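Local coordinates for SEC-C motif domain protein (Psychrobacter arcticus, PDB 2I9W) that binds two zinc ions, each through four cysteines, and contains a cystatin-like (NTF2-like) domain, its cellular role being unknown, at residues 6-11 against 21-26; 28-33 against 57-62; 52-57 against 101-106. One frame throughout, in Å; residues are numbered along the deposited sequence.

Interaction 1. Residues 6-11 against 21-26; sequences IQTCPC and STPLLY. With ZN (zinc ion), chain B.
L25 lies with its isobutyl group against the backbone of I6 and Q7. With CG anti to its carbonyl carbon (chi1 -60°), the side chain starts out beside I6 O. From the base outward, L25 CB is 3.7 Å from Q7 O, CG follows beside I6 O, CD1 reaches both the CA and O of I6, and CD2 comes to 3.3 Å from I6 O while also meeting Q7 C. An alanine here would probably leave the I6-Q7 peptide without this apolar cover and open a gap beside I6 O. Two backbone hydrogen bonds flank the single bridge that pairs T8 with L25: Y26 N to Q7 O at 2.9 Å, and C9 N to L24 O at 2.8 Å on an in-plane lone pair. On the more exposed side, T8 CG2 presses tightly on P23 CB, at 3.4 Å, and a water joins T8 OG1 to P23 O, donating to the latter. On the buried side, C9 SG sits at the edge of the Y26 ring and close to its plane, 3.8 Å from CD1, a cysteine sulfur-aromatic contact. Y26 OH is hydrogen-bonded to H34 ND1. The same sulfur, C9 SG, binds zinc at 2.3 Å, and C11 SG is a second ligand. These bridged parts of the loop region before helix 31-39 thus carry the Cys-Pro-Cys half of the four-cysteine zinc site of the YchJ-type N-terminal domain, completed by C29 and C30.

Interaction 2. Residues 28-33 against 57-62; sequences DCCQPY and MRTRYS. With ZN (zinc ion), chain B.
The ring of Y33 meets T59 obliquely: the methyl CG2 lies 3.8 Å from Y33 CB and touches CG and CD2 beyond it. The two side chains cross at about a right angle. At the edge of the ring, in its plane, sits C29 O of the same segment; an edge-to-face contact of the ring with the imidazole of H55 is doubtful, since H55 is modelled in two conformers and the approach is too close. T59 turns its polar branch elsewhere, OG1 being hydrogen-bonded to L56 O and to Y71 OH, which leaves CG2 for the packing. That methyl also reaches C30, whose SG is 3.9 Å from T59 CG2. Nearer still is the backbone of helix 53-66, with C30 SG 3.7 Å from T59 CA.

Here the Cys-Cys half of the first zinc site, from the N-terminal zinc-binding part, rests on a helix of the NTF2-like part. The neighbouring cysteines bring their sulfurs to one metal from different torsions: C29 SG is anti to its backbone N (chi1 -172°) and bonds zinc at 2.3 Å, whereas C30 SG is anti to its carbonyl carbon (chi1 -75°) and bonds at 2.4 Å.

The C30 thiolate also meets S62, with SG 3.2 Å from S62 OG, a close polar contact. The hydroxyl donates to R58 O, one turn back, over 3.2 Å and from 37° out of the carbonyl plane. R58 O receives S62 N as well, so two donors of one residue grip it. The hydroxyl bond probably helps hold the rotation of S62, whose CB and OG both flank the sulfur of C30.

Interaction 3. Residues 52-57 against 101-106; sequences TAEHLM and LEVVAH
T52 opens the contact with its CB 4.0 Å from H106 CE1, at the start of the helix that packs on the curved antiparallel sheet of this cystatin-like fold. Helix 53-57 runs roughly antiparallel to strand 101-106, the axes of the short segments 150° apart. T52 is the N-cap: its OG1 accepts the N-H of H55 at 3.1 Å. A53 follows, its backbone N donating to a water at 2.8 Å that also hydrogen-bonds H106 NE2 at the edge of the imidazole, in its plane.

E54 carries the middle of the interface. Its CB sits over the centre of the H106 ring, 3.6 Å from the centroid and only 9° off the normal, a CH-pi contact. CG is anti to the backbone N and the chain stays extended beyond it, with the carboxylate turned 80° from the imidazole plane. E54 OE1 reaches H106 CB at 3.6 Å, and CD lies 3.9 Å from V103 CG1. Between V103 and H106, which both point toward the helix, V104 and A105 form a classic beta bulge facing E118. The negative charge of E54 has its partner in the same helix, since OE2 forms a salt bridge with R58 NE.

M57, a selenomethionine modelled in two conformers, bends at chi2 and chi3 and meets L101 and V103 tip to tip. In the conformer described, CE touches V103 CG2, though so closely that the detail is doubtful, and stands 3.8 Å from L101 CD2.

Interactions 1 and 2, with centres 10 Å apart, share one zinc ion: each brings two of its four cysteine ligands. They also touch directly, through a probable hydrogen bond from Q31 N to Y26 O at 3.1 Å and a weak one between C11 N and S62 OG at 3.3 Å. Interactions 2 and 3, 11 Å apart between centres, use successive turns of helix 53-66 and overlap at M57, which makes contact only in interaction 3. This helix meets the metal site through C30 and the sheet through M57. Interactions 1 and 3, centres 16 Å apart, also touch: C11 O lies 4.1 Å from L101 CD2, and the L101 side chain is about 7 Å from the zinc.

Interaction 1. Residues 6-11 against 21-26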
ATOM      1  N   ILE A   6      10.706 -18.452  -3.136  1.00 26.83           N
ATOM      2  CA  ILE A   6      11.271 -18.824  -4.415  1.00 28.04           C
ATOM      3  C   ILE A   6      10.245 -18.934  -5.556  1.00 28.87           C
ATOM      4  O   ILE A   6      10.559 -19.397  -6.659  1.00 31.44           O
ATOM      5  CB  ILE A   6      12.198 -20.090  -4.268  1.00 27.05           C
ATOM      6  CG1 ILE A   6      11.410 -21.370  -4.001  1.00 29.96           C
ATOM      7  CG2 ILE A   6      13.265 -19.832  -3.172  1.00 29.30           C
ATOM      8  CD1 ILE A   6      12.291 -22.637  -4.195  1.00 24.19           C
ATOM      9  N   GLN A   7       9.042 -18.419  -5.324  1.00 30.65           N
ATOM     10  CA  GLN A   7       8.082 -18.249  -6.412  1.00 30.96           C
ATOM     11  C   GLN A   7       7.921 -16.788  -6.741  1.00 28.25           C
ATOM     12  O   GLN A   7       8.380 -15.931  -5.986  1.00 22.67           O
ATOM     13  CB  GLN A   7       6.734 -18.854  -6.061  1.00 34.55           C
ATOM     14  CG  GLN A   7       6.776 -20.373  -5.993  1.00 41.03           C
ATOM     15  CD  GLN A   7       6.938 -21.055  -7.353  1.00 44.10           C
ATOM     16  OE1 GLN A   7       6.368 -20.616  -8.361  1.00 44.39           O
ATOM     17  NE2 GLN A   7       7.692 -22.145  -7.374  1.00 46.09           N
ATOM     18  N   THR A   8       7.322 -16.536  -7.906  1.00 25.50           N
ATOM     19  CA  THR A   8       7.100 -15.199  -8.392  1.00 24.35           C
ATOM     20  C   THR A   8       6.466 -14.357  -7.272  1.00 21.44           C
ATOM     21  O   THR A   8       5.488 -14.753  -6.593  1.00 20.05           O
ATOM     22  CB  THR A   8       6.266 -15.199  -9.712  1.00 24.50           C
ATOM     23  OG1 THR A   8       6.888 -16.057 -10.695  1.00 22.99           O
ATOM     24  CG2 THR A   8       6.099 -13.820 -10.271  1.00 22.79           C
ATOM     25  N   CYS A   9       7.039 -13.198  -7.060  1.00 17.50           N
ATOM     26  CA  CYS A   9       6.467 -12.254  -6.104  1.00 19.10           C
ATOM     27  C   CYS A   9       5.003 -11.965  -6.482  1.00 17.81           C
ATOM     28  O   CYS A   9       4.690 -11.781  -7.659  1.00 19.14           O
ATOM     29  CB  CYS A   9       7.241 -10.961  -6.057  1.00 17.42           C
ATOM     30  SG  CYS A   9       6.759  -9.970  -4.626  1.00 18.79           S
ATOM     31  N   PRO A  10       4.087 -11.932  -5.506  1.00 19.89           N
ATOM     32  CA  PRO A  10       2.721 -11.669  -5.955  1.00 18.94           C
ATOM     33  C   PRO A  10       2.567 -10.419  -6.805  1.00 20.93           C
ATOM     34  O   PRO A  10       1.796 -10.446  -7.753  1.00 23.12           O
ATOM     35  CB  PRO A  10       1.923 -11.600  -4.663  1.00 20.25           C
ATOM     36  CG  PRO A  10       2.678 -12.424  -3.707  1.00 19.59           C
ATOM     37  CD  PRO A  10       4.134 -12.247  -4.070  1.00 20.22           C
ATOM     38  N   CYS A  11       3.305  -9.352  -6.503  1.00 17.74           N
ATOM     39  CA  CYS A  11       3.148  -8.083  -7.241  1.00 18.89           C
ATOM     40  C   CYS A  11       3.636  -8.139  -8.670  1.00 20.63           C
ATOM     41  O   CYS A  11       3.385  -7.202  -9.442  1.00 21.43           O
ATOM     42  CB  CYS A  11       3.823  -6.908  -6.527  1.00 17.85           C
ATOM     43  SG  CYS A  11       5.546  -6.741  -6.875  1.00 20.58           S
ATOM     44  N   SER A  21      10.971 -10.056 -19.853  1.00 21.12           N
ATOM     45  CA  SER A  21      11.739 -10.114 -18.618  1.00 22.86           C
ATOM     46  C   SER A  21      11.020 -11.027 -17.652  1.00 22.07           C
ATOM     47  O   SER A  21       9.808 -10.937 -17.501  1.00 24.75           O
ATOM     48  CB  SER A  21      11.944  -8.730 -17.997  1.00 22.97           C
ATOM     49  OG  SER A  21      12.970  -8.014 -18.672  1.00 30.06           O
ATOM     50  N   THR A  22      11.785 -11.896 -17.002  1.00 20.74           N
ATOM     51  CA  THR A  22      11.228 -12.833 -16.042  1.00 21.66           C
ATOM     52  C   THR A  22      10.764 -12.119 -14.784  1.00 21.49           C
ATOM     53  O   THR A  22      11.504 -11.310 -14.203  1.00 21.16           O
ATOM     54  CB  THR A  22      12.251 -13.882 -15.663  1.00 21.68           C
ATOM     55  OG1 THR A  22      12.852 -14.409 -16.852  1.00 22.04           O
ATOM     56  CG2 THR A  22      11.591 -15.010 -14.862  1.00 26.19           C
ATOM     57  N   PRO A  23       9.530 -12.389 -14.348  1.00 21.51           N
ATOM     58  CA  PRO A  23       9.074 -11.765 -13.110  1.00 23.50           C
ATOM     59  C   PRO A  23       9.951 -12.111 -11.908  1.00 25.27           C
ATOM     60  O   PRO A  23      10.395 -13.245 -11.759  1.00 24.93           O
ATOM     61  CB  PRO A  23       7.673 -12.349 -12.900  1.00 24.78           C
ATOM     62  CG  PRO A  23       7.293 -13.014 -14.162  1.00 26.52           C
ATOM     63  CD  PRO A  23       8.509 -13.265 -14.964  1.00 22.38           C
ATOM     64  N   LEU A  24      10.173 -11.140 -11.028  1.00 26.18           N
ATOM     65  CA  LEU A  24      11.044 -11.374  -9.870  1.00 23.35           C
ATOM     66  C   LEU A  24      10.411 -12.305  -8.857  1.00 20.97           C
ATOM     67  O   LEU A  24       9.179 -12.381  -8.748  1.00 21.83           O
ATOM     68  CB  LEU A  24      11.427 -10.058  -9.193  1.00 25.11           C
ATOM     69  CG  LEU A  24      11.979  -8.896 -10.003  1.00 26.75           C
ATOM     70  CD1 LEU A  24      12.272  -7.655  -9.103  1.00 26.85           C
ATOM     71  CD2 LEU A  24      13.245  -9.335 -10.733  1.00 26.19           C
ATOM     72  N   LEU A  25      11.265 -13.044  -8.150  1.00 22.65           N
ATOM     73  CA  LEU A  25      10.844 -13.860  -7.009  1.00 20.97           C
ATOM     74  C   LEU A  25      10.536 -13.004  -5.797  1.00 19.20           C
ATOM     75  O   LEU A  25      11.087 -11.907  -5.606  1.00 19.10           O
ATOM     76  CB  LEU A  25      11.897 -14.882  -6.617  1.00 20.85           C
ATOM     77  CG  LEU A  25      12.301 -15.925  -7.686  1.00 23.69           C
ATOM     78  CD1 LEU A  25      13.257 -16.987  -7.089  1.00 27.30           C
ATOM     79  CD2 LEU A  25      11.058 -16.562  -8.327  1.00 23.40           C
ATOM     80  N   TYR A  26       9.636 -13.513  -4.957  1.00 21.45           N
ATOM     81  CA  TYR A  26       9.307 -12.821  -3.696  1.00 21.38           C
ATOM     82  C   TYR A  26      10.570 -12.381  -2.886  1.00 24.59           C
ATOM     83  O   TYR A  26      10.723 -11.184  -2.543  1.00 20.04           O
ATOM     84  CB  TYR A  26       8.379 -13.716  -2.883  1.00 21.38           C
ATOM     85  CG  TYR A  26       7.964 -13.151  -1.537  1.00 18.85           C
ATOM     86  CD1 TYR A  26       7.443 -11.863  -1.404  1.00 16.88           C
ATOM     87  CD2 TYR A  26       8.090 -13.911  -0.375  1.00 19.38           C
ATOM     88  CE1 TYR A  26       7.033 -11.376  -0.149  1.00 17.33           C
ATOM     89  CE2 TYR A  26       7.691 -13.419   0.889  1.00 20.48           C
ATOM     90  CZ  TYR A  26       7.189 -12.147   0.994  1.00 20.96           C
ATOM     91  OH  TYR A  26       6.803 -11.660   2.228  1.00 17.60           O
TER
HETATM   92 ZN    ZN B 200       6.923  -7.722  -5.201  1.00 17.46          ZN
HETATM   93  O   HOH W   1       9.447 -15.619 -11.916  1.00 29.83           O

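Interaction 2. Residues 28-33 against 57-62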
ATOM      1  N   ASP A  28      13.340 -11.595  -3.804  1.00 21.06           N
ATOM      2  CA  ASP A  28      14.094 -10.604  -4.546  1.00 21.44           C
ATOM      3  C   ASP A  28      13.297  -9.343  -4.788  1.00 22.53           C
ATOM      4  O   ASP A  28      13.776  -8.458  -5.480  1.00 20.45           O
ATOM      5  CB  ASP A  28      14.509 -11.188  -5.912  1.00 21.88           C
ATOM      6  CG  ASP A  28      15.494 -12.303  -5.779  1.00 22.69           C
ATOM      7  OD1 ASP A  28      16.384 -12.159  -4.919  1.00 22.70           O
ATOM      8  OD2 ASP A  28      15.351 -13.300  -6.507  1.00 24.54           O
ATOM      9  N   CYS A  29      12.068  -9.286  -4.269  1.00 20.60           N
ATOM     10  CA  CYS A  29      11.140  -8.180  -4.543  1.00 19.96           C
ATOM     11  C   CYS A  29      10.535  -7.637  -3.224  1.00 19.63           C
ATOM     12  O   CYS A  29      11.179  -6.832  -2.551  1.00 18.81           O
ATOM     13  CB  CYS A  29      10.062  -8.614  -5.567  1.00 19.13           C
ATOM     14  SG  CYS A  29       8.990  -7.275  -6.177  1.00 19.96           S
ATOM     15  N   CYS A  30       9.342  -8.125  -2.814  1.00 16.32           N
ATOM     16  CA  CYS A  30       8.639  -7.549  -1.674  1.00 17.07           C
ATOM     17  C   CYS A  30       9.117  -8.088  -0.312  1.00 15.33           C
ATOM     18  O   CYS A  30       8.934  -7.426   0.721  1.00 14.75           O
ATOM     19  CB  CYS A  30       7.143  -7.809  -1.865  1.00 18.76           C
ATOM     20  SG  CYS A  30       6.327  -6.745  -3.138  1.00 18.18           S
ATOM     21  N   GLN A  31       9.699  -9.302  -0.287  1.00 17.92           N
ATOM     22  CA  GLN A  31       9.972  -9.955   0.997  1.00 18.03           C
ATOM     23  C   GLN A  31      10.870  -9.104   1.913  1.00 18.87           C
ATOM     24  O   GLN A  31      10.609  -9.004   3.079  1.00 18.35           O
ATOM     25  CB  GLN A  31      10.565 -11.352   0.801  1.00 19.74           C
ATOM     26  CG  GLN A  31      10.720 -12.068   2.097  1.00 21.58           C
ATOM     27  CD  GLN A  31      11.237 -13.478   1.911  1.00 24.26           C
ATOM     28  OE1 GLN A  31      11.483 -13.932   0.795  1.00 28.73           O
ATOM     29  NE2 GLN A  31      11.391 -14.172   3.008  1.00 30.04           N
ATOM     30  N   PRO A  32      11.937  -8.466   1.375  1.00 17.77           N
ATOM     31  CA  PRO A  32      12.749  -7.620   2.264  1.00 19.08           C
ATOM     32  C   PRO A  32      11.984  -6.507   3.029  1.00 17.82           C
ATOM     33  O   PRO A  32      12.337  -6.156   4.162  1.00 17.28           O
ATOM     34  CB  PRO A  32      13.794  -7.015   1.300  1.00 20.39           C
ATOM     35  CG  PRO A  32      13.863  -8.006   0.183  1.00 21.80           C
ATOM     36  CD  PRO A  32      12.464  -8.496  -0.000  1.00 19.08           C
ATOM     37  N   TYR A  33      10.946  -5.978   2.393  1.00 17.08           N
ATOM     38  CA  TYR A  33      10.164  -4.893   2.920  1.00 18.43           C
ATOM     39  C   TYR A  33       9.250  -5.462   3.975  1.00 17.74           C
ATOM     40  O   TYR A  33       9.082  -4.869   5.025  1.00 16.57           O
ATOM     41  CB  TYR A  33       9.421  -4.172   1.780  1.00 18.25           C
ATOM     42  CG  TYR A  33      10.418  -3.572   0.848  1.00 17.95           C
ATOM     43  CD1 TYR A  33      11.020  -2.360   1.153  1.00 22.35           C
ATOM     44  CD2 TYR A  33      10.854  -4.250  -0.262  1.00 18.02           C
ATOM     45  CE1 TYR A  33      11.992  -1.836   0.358  1.00 22.31           C
ATOM     46  CE2 TYR A  33      11.863  -3.751  -1.062  1.00 23.77           C
ATOM     47  CZ  TYR A  33      12.429  -2.537  -0.735  1.00 25.98           C
ATOM     48  OH  TYR A  33      13.408  -1.981  -1.522  1.00 29.21           O
HETATM   49  N   MSE A  57       2.781   0.513  -2.663  1.00 21.25           N
HETATM   50  CA  MSE A  57       1.537  -0.069  -3.099  0.50 20.78           C
HETATM   51  C   MSE A  57       1.746  -1.544  -3.478  1.00 21.04           C
HETATM   52  O   MSE A  57       0.934  -2.412  -3.133  1.00 20.48           O
HETATM   53  CB  MSE A  57       1.007   0.779  -4.257  0.50 21.76           C
HETATM   54  CG  MSE A  57      -0.348   0.410  -4.789  0.50 24.06           C
HETATM   55 SE   MSE A  57      -0.299  -1.134  -5.955  0.38 32.02          SE
HETATM   56  CE  MSE A  57       1.318  -0.779  -6.956  0.50 31.22           C
ATOM     57  N   ARG A  58       2.837  -1.829  -4.207  1.00 20.07           N
ATOM     58  CA  ARG A  58       3.164  -3.220  -4.578  0.50 18.64           C
ATOM     59  C   ARG A  58       3.361  -4.084  -3.359  1.00 20.24           C
ATOM     60  O   ARG A  58       2.825  -5.197  -3.269  1.00 18.72           O
ATOM     61  CB  ARG A  58       4.423  -3.281  -5.440  0.50 19.44           C
ATOM     62  CG  ARG A  58       4.175  -2.854  -6.840  0.50 15.82           C
ATOM     63  CD  ARG A  58       5.486  -2.658  -7.580  0.50 19.18           C
ATOM     64  NE  ARG A  58       5.290  -2.317  -8.986  0.50 17.73           N
ATOM     65  CZ  ARG A  58       4.978  -3.186  -9.949  0.50 20.91           C
ATOM     66  NH1 ARG A  58       4.800  -4.486  -9.700  0.50 21.77           N
ATOM     67  NH2 ARG A  58       4.847  -2.742 -11.192  0.50 27.11           N
ATOM     68  N   THR A  59       4.150  -3.585  -2.414  1.00 17.71           N
ATOM     69  CA  THR A  59       4.365  -4.347  -1.147  1.00 18.56           C
ATOM     70  C   THR A  59       3.056  -4.564  -0.389  1.00 19.10           C
ATOM     71  O   THR A  59       2.881  -5.603   0.231  1.00 18.11           O
ATOM     72  CB  THR A  59       5.447  -3.697  -0.205  1.00 19.68           C
ATOM     73  OG1 THR A  59       4.979  -2.400   0.256  1.00 18.34           O
ATOM     74  CG2 THR A  59       6.815  -3.607  -0.928  1.00 19.84           C
ATOM     75  N   ARG A  60       2.144  -3.598  -0.419  1.00 18.85           N
ATOM     76  CA  ARG A  60       0.836  -3.815   0.234  1.00 20.40           C
ATOM     77  C   ARG A  60      -0.001  -4.913  -0.454  1.00 18.57           C
ATOM     78  O   ARG A  60      -0.554  -5.779   0.179  1.00 20.06           O
ATOM     79  CB  ARG A  60       0.073  -2.500   0.383  1.00 19.32           C
ATOM     80  CG  ARG A  60       0.717  -1.463   1.334  1.00 19.69           C
ATOM     81  CD  ARG A  60      -0.061  -0.122   1.282  1.00 19.19           C
ATOM     82  NE  ARG A  60      -1.517  -0.278   1.489  1.00 20.41           N
ATOM     83  CZ  ARG A  60      -2.121  -0.391   2.668  1.00 19.83           C
ATOM     84  NH1 ARG A  60      -1.415  -0.352   3.795  1.00 21.59           N
ATOM     85  NH2 ARG A  60      -3.445  -0.533   2.710  1.00 21.79           N
ATOM     86  N   TYR A  61      -0.080  -4.848  -1.778  1.00 20.03           N
ATOM     87  CA  TYR A  61      -0.735  -5.894  -2.561  1.00 18.49           C
ATOM     88  C   TYR A  61      -0.183  -7.291  -2.204  1.00 18.77           C
ATOM     89  O   TYR A  61      -0.922  -8.211  -1.911  1.00 19.30           O
ATOM     90  CB  TYR A  61      -0.563  -5.625  -4.065  1.00 19.56           C
ATOM     91  CG  TYR A  61      -1.086  -6.789  -4.846  1.00 20.02           C
ATOM     92  CD1 TYR A  61      -2.422  -6.939  -5.050  1.00 21.45           C
ATOM     93  CD2 TYR A  61      -0.225  -7.775  -5.313  1.00 19.81           C
ATOM     94  CE1 TYR A  61      -2.948  -8.065  -5.714  1.00 23.03           C
ATOM     95  CE2 TYR A  61      -0.710  -8.898  -5.960  1.00 22.10           C
ATOM     96  CZ  TYR A  61      -2.092  -9.047  -6.158  1.00 20.56           C
ATOM     97  OH  TYR A  61      -2.600 -10.144  -6.824  1.00 20.77           O
ATOM     98  N   SER A  62       1.136  -7.410  -2.193  1.00 20.42           N
ATOM     99  CA  SER A  62       1.788  -8.697  -1.851  1.00 17.62           C
ATOM    100  C   SER A  62       1.471  -9.109  -0.409  1.00 17.87           C
ATOM    101  O   SER A  62       1.321 -10.303  -0.127  1.00 19.37           O
ATOM    102  CB  SER A  62       3.297  -8.565  -2.052  1.00 18.62           C
ATOM    103  OG  SER A  62       3.536  -8.327  -3.419  1.00 21.86           O
TER
HETATM  104 ZN    ZN B 200       6.923  -7.722  -5.201  1.00 17.46          ZN

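Interaction 3. Residues 52-57 against 101-106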
ATOM      1  N   THR A  52       9.313   4.592  -2.977  1.00 22.80           N
ATOM      2  CA  THR A  52       8.323   5.382  -3.688  1.00 22.95           C
ATOM      3  C   THR A  52       6.931   4.878  -3.301  1.00 20.10           C
ATOM      4  O   THR A  52       6.818   3.752  -2.804  1.00 20.51           O
ATOM      5  CB  THR A  52       8.513   5.260  -5.213  1.00 22.84           C
ATOM      6  OG1 THR A  52       8.012   4.006  -5.656  1.00 25.22           O
ATOM      7  CG2 THR A  52       9.998   5.436  -5.638  1.00 22.94           C
ATOM      8  N   ALA A  53       5.885   5.671  -3.565  1.00 18.79           N
ATOM      9  CA  ALA A  53       4.490   5.223  -3.354  1.00 20.39           C
ATOM     10  C   ALA A  53       4.105   3.977  -4.199  1.00 18.99           C
ATOM     11  O   ALA A  53       3.405   3.075  -3.726  1.00 18.61           O
ATOM     12  CB  ALA A  53       3.525   6.395  -3.611  1.00 22.61           C
ATOM     13  N   GLU A  54       4.606   3.919  -5.432  1.00 19.24           N
ATOM     14  CA  GLU A  54       4.341   2.771  -6.298  1.00 23.37           C
ATOM     15  C   GLU A  54       4.919   1.493  -5.660  1.00 20.13           C
ATOM     16  O   GLU A  54       4.237   0.466  -5.569  1.00 20.61           O
ATOM     17  CB  GLU A  54       4.858   2.950  -7.734  1.00 25.87           C
ATOM     18  CG  GLU A  54       4.639   1.622  -8.497  1.00 28.94           C
ATOM     19  CD  GLU A  54       5.233   1.591  -9.852  1.00 35.52           C
ATOM     20  OE1 GLU A  54       5.493   2.677 -10.408  1.00 40.21           O
ATOM     21  OE2 GLU A  54       5.412   0.456 -10.356  1.00 47.02           O
ATOM     22  N   HIS A  55       6.144   1.588  -5.167  1.00 19.81           N
ATOM     23  CA  HIS A  55       6.765   0.471  -4.510  0.62 20.25           C
ATOM     24  C   HIS A  55       6.014   0.118  -3.236  1.00 20.54           C
ATOM     25  O   HIS A  55       5.753  -1.057  -2.977  1.00 19.40           O
ATOM     26  CB  HIS A  55       8.214   0.811  -4.259  0.62 22.76           C
ATOM     27  CG  HIS A  55       9.032  -0.349  -3.838  0.62 20.98           C
ATOM     28  ND1 HIS A  55      10.339  -0.219  -3.427  0.62 36.51           N
ATOM     29  CD2 HIS A  55       8.732  -1.668  -3.752  0.62 17.85           C
ATOM     30  CE1 HIS A  55      10.818  -1.413  -3.133  0.62 30.44           C
ATOM     31  NE2 HIS A  55       9.860  -2.306  -3.308  0.62 29.17           N
ATOM     32  N   LEU A  56       5.592   1.123  -2.448  1.00 19.11           N
ATOM     33  CA  LEU A  56       4.771   0.791  -1.284  1.00 19.53           C
ATOM     34  C   LEU A  56       3.474   0.036  -1.633  1.00 20.11           C
ATOM     35  O   LEU A  56       3.147  -0.984  -1.015  1.00 20.62           O
ATOM     36  CB  LEU A  56       4.457   2.030  -0.427  1.00 17.87           C
ATOM     37  CG  LEU A  56       3.777   1.743   0.937  1.00 20.68           C
ATOM     38  CD1 LEU A  56       4.769   1.005   1.902  1.00 26.69           C
ATOM     39  CD2 LEU A  56       3.185   2.999   1.569  1.00 22.11           C
HETATM   40  N   MSE A  57       2.781   0.513  -2.663  1.00 21.25           N
HETATM   41  CA  MSE A  57       1.537  -0.069  -3.099  0.50 20.78           C
HETATM   42  C   MSE A  57       1.746  -1.544  -3.478  1.00 21.04           C
HETATM   43  O   MSE A  57       0.934  -2.412  -3.133  1.00 20.48           O
HETATM   44  CB  MSE A  57       1.007   0.779  -4.257  0.50 21.76           C
HETATM   45  CG  MSE A  57      -0.348   0.410  -4.789  0.50 24.06           C
HETATM   46 SE   MSE A  57      -0.299  -1.134  -5.955  0.38 32.02          SE
HETATM   47  CE  MSE A  57       1.318  -0.779  -6.956  0.50 31.22           C
ATOM     48  N   LEU A 101      -1.726  -8.099 -10.252  1.00 16.68           N
ATOM     49  CA  LEU A 101      -1.615  -6.644 -10.140  1.00 18.81           C
ATOM     50  C   LEU A 101      -1.147  -6.010 -11.440  1.00 20.62           C
ATOM     51  O   LEU A 101      -0.197  -6.490 -12.069  1.00 20.31           O
ATOM     52  CB  LEU A 101      -0.628  -6.267  -9.019  1.00 21.26           C
ATOM     53  CG  LEU A 101      -0.441  -4.756  -8.775  1.00 19.45           C
ATOM     54  CD1 LEU A 101      -1.760  -4.166  -8.198  1.00 16.34           C
ATOM     55  CD2 LEU A 101       0.828  -4.464  -7.891  1.00 22.65           C
ATOM     56  N   GLU A 102      -1.845  -4.957 -11.850  1.00 18.89           N
ATOM     57  CA  GLU A 102      -1.428  -4.112 -12.952  1.00 19.74           C
ATOM     58  C   GLU A 102      -1.322  -2.680 -12.448  1.00 21.27           C
ATOM     59  O   GLU A 102      -2.327  -2.067 -12.071  1.00 21.83           O
ATOM     60  CB  GLU A 102      -2.462  -4.184 -14.057  1.00 19.23           C
ATOM     61  CG  GLU A 102      -2.183  -3.260 -15.220  1.00 20.51           C
ATOM     62  CD  GLU A 102      -3.258  -3.312 -16.317  1.00 23.94           C
ATOM     63  OE1 GLU A 102      -4.352  -3.912 -16.112  1.00 22.23           O
ATOM     64  OE2 GLU A 102      -2.972  -2.776 -17.402  1.00 29.31           O
ATOM     65  N   VAL A 103      -0.117  -2.112 -12.489  1.00 22.15           N
ATOM     66  CA  VAL A 103       0.058  -0.719 -12.110  1.00 22.53           C
ATOM     67  C   VAL A 103      -0.188   0.088 -13.398  1.00 22.90           C
ATOM     68  O   VAL A 103       0.531  -0.069 -14.418  1.00 24.17           O
ATOM     69  CB  VAL A 103       1.446  -0.418 -11.420  1.00 22.22           C
ATOM     70  CG1 VAL A 103       1.578   1.088 -11.168  1.00 22.83           C
ATOM     71  CG2 VAL A 103       1.632  -1.196 -10.120  1.00 24.29           C
ATOM     72  N   VAL A 104      -1.247   0.893 -13.360  1.00 19.72           N
ATOM     73  CA  VAL A 104      -1.638   1.727 -14.499  1.00 19.33           C
ATOM     74  C   VAL A 104      -0.789   2.997 -14.556  1.00 19.09           C
ATOM     75  O   VAL A 104      -0.301   3.394 -15.644  1.00 19.71           O
ATOM     76  CB  VAL A 104      -3.131   2.048 -14.459  1.00 18.68           C
ATOM     77  CG1 VAL A 104      -3.522   3.032 -15.602  1.00 18.38           C
ATOM     78  CG2 VAL A 104      -3.957   0.756 -14.488  1.00 17.39           C
ATOM     79  N   ALA A 105      -0.577   3.657 -13.422  1.00 17.90           N
ATOM     80  CA  ALA A 105       0.102   4.963 -13.438  1.00 19.74           C
ATOM     81  C   ALA A 105       0.598   5.279 -12.053  1.00 21.12           C
ATOM     82  O   ALA A 105       0.008   4.846 -11.065  1.00 23.35           O
ATOM     83  CB  ALA A 105      -0.845   6.078 -13.924  1.00 18.85           C
ATOM     84  N   HIS A 106       1.705   6.006 -12.009  1.00 20.61           N
ATOM     85  CA  HIS A 106       2.329   6.467 -10.769  1.00 19.87           C
ATOM     86  C   HIS A 106       2.569   7.960 -10.907  1.00 20.13           C
ATOM     87  O   HIS A 106       3.147   8.424 -11.922  1.00 22.05           O
ATOM     88  CB  HIS A 106       3.638   5.713 -10.560  1.00 19.70           C
ATOM     89  CG  HIS A 106       4.392   6.122  -9.346  1.00 18.19           C
ATOM     90  ND1 HIS A 106       5.767   6.172  -9.312  1.00 22.64           N
ATOM     91  CD2 HIS A 106       3.964   6.555  -8.135  1.00 24.43           C
ATOM     92  CE1 HIS A 106       6.153   6.595  -8.124  1.00 20.14           C
ATOM     93  NE2 HIS A 106       5.081   6.837  -7.391  1.00 23.75           N
TER
HETATM   94  O   HOH W   2       6.245   8.031  -5.005  1.00 19.26           O